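Local atomic coordinates of Lmo2181 protein (Listeria monocytogenes serovar 1/2a, PDB entry 5JCV), a protein that acts as a class B sortase, a transpeptidase that cleaves a C-terminal sorting signal and anchors surface proteins to the cell wall through a thioester intermediate. Residues F54-N59 against N67-G72. Residues are numbered along the deposited sequence; the frame is centred on the assembly and turned at random.
Sequences FKDYRN and NTIIYG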
ATOM      1  N   PHE A  54      -2.352   2.298 -15.023  1.00 47.92           N
ATOM      2  CA  PHE A  54      -3.283   2.613 -13.955  1.00 47.21           C
ATOM      3  C   PHE A  54      -4.449   1.657 -13.832  1.00 46.54           C
ATOM      4  O   PHE A  54      -4.911   1.088 -14.807  1.00 48.06           O
ATOM      5  CB  PHE A  54      -3.822   4.077 -14.082  1.00 49.24           C
ATOM      6  CG  PHE A  54      -4.697   4.327 -15.294  1.00 48.47           C
ATOM      7  CD1 PHE A  54      -6.069   4.193 -15.217  1.00 50.66           C
ATOM      8  CD2 PHE A  54      -4.136   4.680 -16.517  1.00 46.97           C
ATOM      9  CE1 PHE A  54      -6.880   4.443 -16.326  1.00 48.63           C
ATOM     10  CE2 PHE A  54      -4.926   4.920 -17.624  1.00 50.16           C
ATOM     11  CZ  PHE A  54      -6.311   4.819 -17.529  1.00 48.77           C
ATOM     12  N   LYS A  55      -4.941   1.544 -12.610  1.00 46.76           N
ATOM     13  CA  LYS A  55      -5.997   0.645 -12.280  1.00 48.08           C
ATOM     14  C   LYS A  55      -7.297   1.388 -12.452  1.00 48.52           C
ATOM     15  O   LYS A  55      -7.408   2.581 -12.091  1.00 47.56           O
ATOM     16  CB  LYS A  55      -5.833   0.145 -10.832  1.00 50.52           C
ATOM     17  CG  LYS A  55      -6.840  -0.946 -10.446  1.00 55.41           C
ATOM     18  CD  LYS A  55      -6.953  -1.194  -8.943  1.00 58.73           C
ATOM     19  CE  LYS A  55      -5.890  -2.119  -8.406  1.00 65.97           C
ATOM     20  NZ  LYS A  55      -6.012  -2.478  -6.930  1.00 71.55           N
ATOM     21  N   ASP A  56      -8.278   0.676 -12.993  1.00 47.70           N
ATOM     22  CA  ASP A  56      -9.601   1.211 -13.232  1.00 49.00           C
ATOM     23  C   ASP A  56     -10.146   1.757 -11.934  1.00 51.80           C
ATOM     24  O   ASP A  56     -10.094   1.084 -10.928  1.00 55.32           O
ATOM     25  CB  ASP A  56     -10.545   0.102 -13.728  1.00 49.41           C
ATOM     26  CG  ASP A  56     -11.848   0.643 -14.273  1.00 53.73           C
ATOM     27  OD1 ASP A  56     -12.687   1.161 -13.511  1.00 56.17           O
ATOM     28  OD2 ASP A  56     -12.049   0.551 -15.499  1.00 58.13           O
ATOM     29  N   TYR A  57     -10.713   2.953 -11.972  1.00 55.23           N
ATOM     30  CA  TYR A  57     -11.212   3.619 -10.769  1.00 55.24           C
ATOM     31  C   TYR A  57     -12.322   2.858 -10.059  1.00 57.69           C
ATOM     32  O   TYR A  57     -12.563   3.080  -8.863  1.00 60.14           O
ATOM     33  CB  TYR A  57     -11.739   5.004 -11.108  1.00 58.66           C
ATOM     34  CG  TYR A  57     -13.166   5.024 -11.694  1.00 61.22           C
ATOM     35  CD1 TYR A  57     -14.318   5.090 -10.866  1.00 63.76           C
ATOM     36  CD2 TYR A  57     -13.360   5.044 -13.073  1.00 62.01           C
ATOM     37  CE1 TYR A  57     -15.602   5.152 -11.436  1.00 62.35           C
ATOM     38  CE2 TYR A  57     -14.619   5.107 -13.631  1.00 60.25           C
ATOM     39  CZ  TYR A  57     -15.737   5.154 -12.826  1.00 63.81           C
ATOM     40  OH  TYR A  57     -16.971   5.201 -13.471  1.00 60.87           O
ATOM     41  N   ARG A  58     -13.028   1.999 -10.785  1.00 57.08           N
ATOM     42  CA  ARG A  58     -14.048   1.153 -10.166  1.00 58.74           C
ATOM     43  C   ARG A  58     -13.510   0.001  -9.304  1.00 58.93           C
ATOM     44  O   ARG A  58     -14.288  -0.622  -8.602  1.00 59.05           O
ATOM     45  CB  ARG A  58     -14.959   0.566 -11.245  1.00 59.52           C
ATOM     46  CG  ARG A  58     -15.781   1.604 -12.004  1.00 62.97           C
ATOM     47  CD  ARG A  58     -16.474   0.971 -13.212  1.00 65.52           C
ATOM     48  NE  ARG A  58     -15.478   0.511 -14.195  1.00 66.26           N
ATOM     49  CZ  ARG A  58     -15.688  -0.378 -15.172  1.00 64.87           C
ATOM     50  NH1 ARG A  58     -16.863  -0.956 -15.347  1.00 61.66           N
ATOM     51  NH2 ARG A  58     -14.689  -0.710 -15.993  1.00 64.68           N
ATOM     52  N   ASN A  59     -12.216  -0.318  -9.381  1.00 55.73           N
ATOM     53  CA  ASN A  59     -11.676  -1.489  -8.669  1.00 59.17           C
ATOM     54  C   ASN A  59     -10.978  -1.036  -7.423  1.00 63.71           C
ATOM     55  O   ASN A  59      -9.851  -0.514  -7.493  1.00 66.38           O
ATOM     56  CB  ASN A  59     -10.672  -2.285  -9.500  1.00 55.53           C
ATOM     57  CG  ASN A  59     -11.251  -2.787 -10.801  1.00 57.25           C
ATOM     58  OD1 ASN A  59     -10.647  -2.610 -11.835  1.00 60.40           O
ATOM     59  ND2 ASN A  59     -12.397  -3.435 -10.755  1.00 60.74           N
ATOM     60  N   ASN A  67     -13.253  -8.754 -11.393  1.00 58.12           N
ATOM     61  CA  ASN A  67     -12.450  -8.360 -12.567  1.00 53.43           C
ATOM     62  C   ASN A  67     -11.813  -6.999 -12.350  1.00 53.23           C
ATOM     63  O   ASN A  67     -12.474  -5.973 -12.404  1.00 57.43           O
ATOM     64  CB  ASN A  67     -13.299  -8.362 -13.844  1.00 52.25           C
ATOM     65  CG  ASN A  67     -12.510  -7.950 -15.132  1.00 54.40           C
ATOM     66  OD1 ASN A  67     -13.091  -7.427 -16.119  1.00 61.01           O
ATOM     67  ND2 ASN A  67     -11.218  -8.164 -15.129  1.00 51.85           N
ATOM     68  N   THR A  68     -10.521  -7.026 -12.094  1.00 51.27           N
ATOM     69  CA  THR A  68      -9.721  -5.861 -11.864  1.00 53.19           C
ATOM     70  C   THR A  68      -9.009  -5.523 -13.193  1.00 52.91           C
ATOM     71  O   THR A  68      -8.317  -6.390 -13.788  1.00 52.74           O
ATOM     72  CB  THR A  68      -8.656  -6.208 -10.798  1.00 58.25           C
ATOM     73  OG1 THR A  68      -9.291  -6.680  -9.583  1.00 59.94           O
ATOM     74  CG2 THR A  68      -7.776  -5.034 -10.498  1.00 59.78           C
ATOM     75  N   ILE A  69      -9.145  -4.275 -13.646  1.00 47.79           N
ATOM     76  CA  ILE A  69      -8.624  -3.862 -14.952  1.00 46.01           C
ATOM     77  C   ILE A  69      -7.515  -2.834 -14.804  1.00 45.08           C
ATOM     78  O   ILE A  69      -7.644  -1.832 -14.073  1.00 44.44           O
ATOM     79  CB  ILE A  69      -9.743  -3.299 -15.849  1.00 47.65           C
ATOM     80  CG1 ILE A  69     -10.867  -4.334 -16.039  1.00 48.06           C
ATOM     81  CG2 ILE A  69      -9.231  -2.892 -17.232  1.00 47.07           C
ATOM     82  CD1 ILE A  69     -12.203  -3.684 -16.297  1.00 49.30           C
ATOM     83  N   ILE A  70      -6.430  -3.103 -15.518  1.00 44.07           N
ATOM     84  CA  ILE A  70      -5.265  -2.260 -15.548  1.00 43.97           C
ATOM     85  C   ILE A  70      -5.062  -1.799 -17.010  1.00 45.58           C
ATOM     86  O   ILE A  70      -4.988  -2.617 -17.941  1.00 45.27           O
ATOM     87  CB  ILE A  70      -3.995  -3.043 -15.095  1.00 46.06           C
ATOM     88  CG1 ILE A  70      -4.201  -3.807 -13.781  1.00 47.24           C
ATOM     89  CG2 ILE A  70      -2.834  -2.079 -14.911  1.00 49.59           C
ATOM     90  CD1 ILE A  70      -4.633  -2.919 -12.607  1.00 48.00           C
ATOM     91  N   TYR A  71      -4.887  -0.503 -17.169  1.00 41.20           N
ATOM     92  CA  TYR A  71      -4.841   0.149 -18.427  1.00 41.98           C
ATOM     93  C   TYR A  71      -3.459   0.742 -18.667  1.00 42.77           C
ATOM     94  O   TYR A  71      -2.765   1.112 -17.721  1.00 45.76           O
ATOM     95  CB  TYR A  71      -5.843   1.317 -18.425  1.00 42.62           C
ATOM     96  CG  TYR A  71      -7.297   0.933 -18.318  1.00 42.30           C
ATOM     97  CD1 TYR A  71      -7.974   0.323 -19.385  1.00 45.82           C
ATOM     98  CD2 TYR A  71      -8.005   1.214 -17.179  1.00 46.01           C
ATOM     99  CE1 TYR A  71      -9.306  -0.032 -19.284  1.00 45.56           C
ATOM    100  CE2 TYR A  71      -9.336   0.874 -17.063  1.00 44.73           C
ATOM    101  CZ  TYR A  71      -9.973   0.274 -18.119  1.00 45.78           C
ATOM    102  OH  TYR A  71     -11.268  -0.042 -17.978  1.00 48.90           O
ATOM    103  N   GLY A  72      -3.055   0.848 -19.932  1.00 42.68           N
ATOM    104  CA  GLY A  72      -1.842   1.597 -20.290  1.00 44.45           C
ATOM    105  C   GLY A  72      -1.875   1.935 -21.767  1.00 44.27           C
ATOM    106  O   GLY A  72      -2.587   1.295 -22.501  1.00 41.81           O
TER
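An antiparallel beta hairpin of the sortase domain joins Phe54 and Lys55 to Tyr71 and Ile70. Phe54 and Tyr71 form its hydrogen-bonded pair, with Tyr71 N 2.8 Å from Phe54 O and Phe54 N returning a bond to Tyr71 O; just past the strand, Asp56 N adds a backbone bond to Ile69 O. On the face carrying Phe54 and Tyr71, Tyr71 CB lies over the Phe54 ring, 3.8 Å from its centroid in a CH-pi contact, a position the ring reaches with CG between the backbone N and carbonyl carbon (chi1 67°). Tyr71 OH donates to Asp56 OD2 at 2.7 Å, nearly in line with the C-O bond. The same carboxylate is gripped side-on by Arg58, NE to OD1 (2.9 Å) and NH2 to OD2, while Arg58 N binds OD1 to close an Asx turn within the type I turn 56-59. Four donors thus fix the buried carboxylate and should favour its charged form. At the end of the turn, Asn59 OD1 accepts from Ile69 N at 2.9 Å, the donor standing above the plane of the Asn59 side-chain carbonyl. On the other face, Ile70 CD1 packs against Lys55 CG. Strand 67-72 also pairs with strand 160-165, Lys55 bonds to Leu30 of strand 26-30, and helix 37-40 packs on Phe54.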